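Local structure of dihydroorotase (Saccharomyces cerevisiae S288C, 6L0A) at residues P162-L167 with K188-I193. The protein catalyses the reversible interconversion of N-carbamoyl-L-aspartate and dihydroorotate, the third step of de novo pyrimidine biosynthesis, using two zinc ions per subunit. Numbering follows the deposited sequence.
Sequences PALKKL and KTIEDI
T189 O accepts the backbone N-H of I193, with I193 N 2.9 Å from T189 O; the two residues stand one helical turn apart, and both face helix 156-170. T189 OG1 lies beside its own backbone N and makes a weak hydrogen bond back to S185 O, while its methyl CG2 is left to meet the aliphatic part of K165, with K165 CE 3.8 Å from T189 CG2. The lysine chain bends at chi3 (-136°) and passes the threonine obliquely; K165, which is exposed, lies over the buried T189 at the solvent side of the contact. Deeper in, L164 swings CG anti to its backbone N (chi1 174°) and brings its CD2 methyl up to the ends of two isoleucines, which both lie on one side of it. L164 CD2 lies 4.0 Å from I190 CD1, the two side chains crossing at about a right angle, and 4.4 Å from I193 CD1. The two helices are successive outer helices of the TIM barrel: helix 156-170 links the parallel strands 133-136 and 175-178, and helix 184-193 links strand 175-178 to strand 205-209, each in a beta-alpha-beta crossover. Their segments run nearly parallel (19°), with axes 11.4 Å apart at closest approach, so side-chain ends bridge the gap. L164 also rests on I176 and L178, and I190 reaches L178, V205 and A207, which seats the apolar layer on the barrel strands. The zinc ligands H137 and H180 follow two of these strands, and the side chain of L164 remains about 14 Å from a bound zinc ion.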
loop_
_atom_site.group_PDB
_atom_site.type_symbol
_atom_site.label_atom_id
_atom_site.label_comp_id
_atom_site.label_asym_id
_atom_site.label_seq_id
_atom_site.Cartn_x
_atom_site.Cartn_y
_atom_site.Cartn_z
ATOM N N PRO C 162 17.435 -15.917 4.552
ATOM C CA PRO C 162 18.085 -17.244 4.614
ATOM C C PRO C 162 18.551 -17.756 3.258
ATOM O O PRO C 162 19.628 -18.362 3.170
ATOM C CB PRO C 162 16.994 -18.141 5.212
ATOM C CG PRO C 162 16.147 -17.213 6.020
ATOM C CD PRO C 162 16.136 -15.910 5.256
ATOM N N ALA C 163 17.769 -17.524 2.197
ATOM C CA ALA C 163 18.185 -17.954 0.862
ATOM C C ALA C 163 19.472 -17.259 0.437
ATOM O O ALA C 163 20.368 -17.894 -0.134
ATOM C CB ALA C 163 17.076 -17.686 -0.157
ATOM N N LEU C 164 19.576 -15.952 0.700
ATOM C CA LEU C 164 20.807 -15.223 0.406
ATOM C C LEU C 164 21.996 -15.846 1.127
ATOM O O LEU C 164 23.065 -16.050 0.535
ATOM C CB LEU C 164 20.659 -13.756 0.812
ATOM C CG LEU C 164 21.910 -12.890 0.687
ATOM C CD1 LEU C 164 22.398 -12.867 -0.773
ATOM C CD2 LEU C 164 21.659 -11.477 1.215
ATOM N N LYS C 165 21.834 -16.135 2.419
ATOM C CA LYS C 165 22.961 -16.663 3.181
ATOM C C LYS C 165 23.374 -18.037 2.666
ATOM O O LYS C 165 24.569 -18.337 2.576
ATOM C CB LYS C 165 22.612 -16.715 4.669
ATOM C CG LYS C 165 22.628 -15.349 5.353
ATOM C CD LYS C 165 22.274 -15.496 6.830
ATOM C CE LYS C 165 21.300 -14.432 7.296
ATOM N NZ LYS C 165 20.907 -14.649 8.724
ATOM N N LYS C 166 22.405 -18.874 2.304
ATOM C CA LYS C 166 22.735 -20.198 1.781
ATOM C C LYS C 166 23.475 -20.102 0.451
ATOM O O LYS C 166 24.428 -20.854 0.211
ATOM C CB LYS C 166 21.475 -21.043 1.628
ATOM C CG LYS C 166 21.767 -22.471 1.158
ATOM C CD LYS C 166 20.525 -23.329 1.148
ATOM C CE LYS C 166 20.828 -24.736 0.626
ATOM N NZ LYS C 166 22.172 -25.214 1.077
ATOM N N LEU C 167 23.054 -19.188 -0.432
ATOM C CA LEU C 167 23.756 -19.031 -1.706
ATOM C C LEU C 167 25.183 -18.551 -1.487
ATOM O O LEU C 167 26.115 -19.020 -2.153
ATOM C CB LEU C 167 23.002 -18.057 -2.625
ATOM C CG LEU C 167 21.663 -18.503 -3.212
ATOM C CD1 LEU C 167 21.011 -17.342 -3.981
ATOM C CD2 LEU C 167 21.814 -19.732 -4.114
ATOM N N LYS C 188 21.033 -5.175 8.222
ATOM C CA LYS C 188 21.785 -5.896 9.248
ATOM C C LYS C 188 22.456 -7.137 8.678
ATOM O O LYS C 188 23.591 -7.464 9.045
ATOM C CB LYS C 188 20.867 -6.305 10.395
ATOM C CG LYS C 188 20.456 -5.205 11.322
ATOM C CD LYS C 188 19.854 -5.848 12.561
ATOM C CE LYS C 188 19.060 -4.872 13.361
ATOM N NZ LYS C 188 18.464 -5.560 14.538
ATOM N N THR C 189 21.765 -7.859 7.799
ATOM C CA THR C 189 22.345 -9.077 7.246
ATOM C C THR C 189 23.524 -8.765 6.328
ATOM O O THR C 189 24.566 -9.434 6.408
ATOM C CB THR C 189 21.270 -9.881 6.517
ATOM O OG1 THR C 189 20.373 -10.431 7.488
ATOM C CG2 THR C 189 21.891 -11.033 5.705
ATOM N N ILE C 190 23.393 -7.746 5.466
ATOM C CA ILE C 190 24.519 -7.339 4.622
ATOM C C ILE C 190 25.684 -6.876 5.489
ATOM O O ILE C 190 26.851 -7.159 5.194
ATOM C CB ILE C 190 24.090 -6.243 3.628
ATOM C CG1 ILE C 190 22.969 -6.755 2.721
ATOM C CG2 ILE C 190 25.286 -5.754 2.792
ATOM C CD1 ILE C 190 23.388 -7.924 1.853
ATOM N N GLU C 191 25.385 -6.160 6.575
ATOM C CA GLU C 191 26.450 -5.676 7.448
ATOM C C GLU C 191 27.190 -6.836 8.102
ATOM O O GLU C 191 28.426 -6.832 8.185
ATOM C CB GLU C 191 25.869 -4.730 8.497
ATOM C CG GLU C 191 25.792 -3.276 8.029
ATOM C CD GLU C 191 25.257 -2.354 9.102
ATOM O OE1 GLU C 191 24.515 -2.838 9.985
ATOM O OE2 GLU C 191 25.570 -1.147 9.059
ATOM N N ASP C 192 26.459 -7.863 8.521
ATOM C CA ASP C 192 27.087 -8.979 9.207
ATOM C C ASP C 192 27.833 -9.910 8.256
ATOM O O ASP C 192 28.882 -10.449 8.621
ATOM C CB ASP C 192 26.040 -9.735 10.015
ATOM C CG ASP C 192 25.556 -8.925 11.175
ATOM O OD1 ASP C 192 24.415 -9.147 11.631
ATOM O OD2 ASP C 192 26.322 -8.027 11.615
ATOM N N ILE C 193 27.333 -10.101 7.032
ATOM C CA ILE C 193 28.108 -10.814 6.023
ATOM C C ILE C 193 29.443 -10.111 5.793
ATOM O O ILE C 193 30.460 -10.764 5.530
ATOM C CB ILE C 193 27.288 -10.928 4.719
ATOM C CG1 ILE C 193 26.092 -11.859 4.934
ATOM C CG2 ILE C 193 28.137 -11.417 3.563
ATOM C CD1 ILE C 193 25.224 -12.045 3.675
#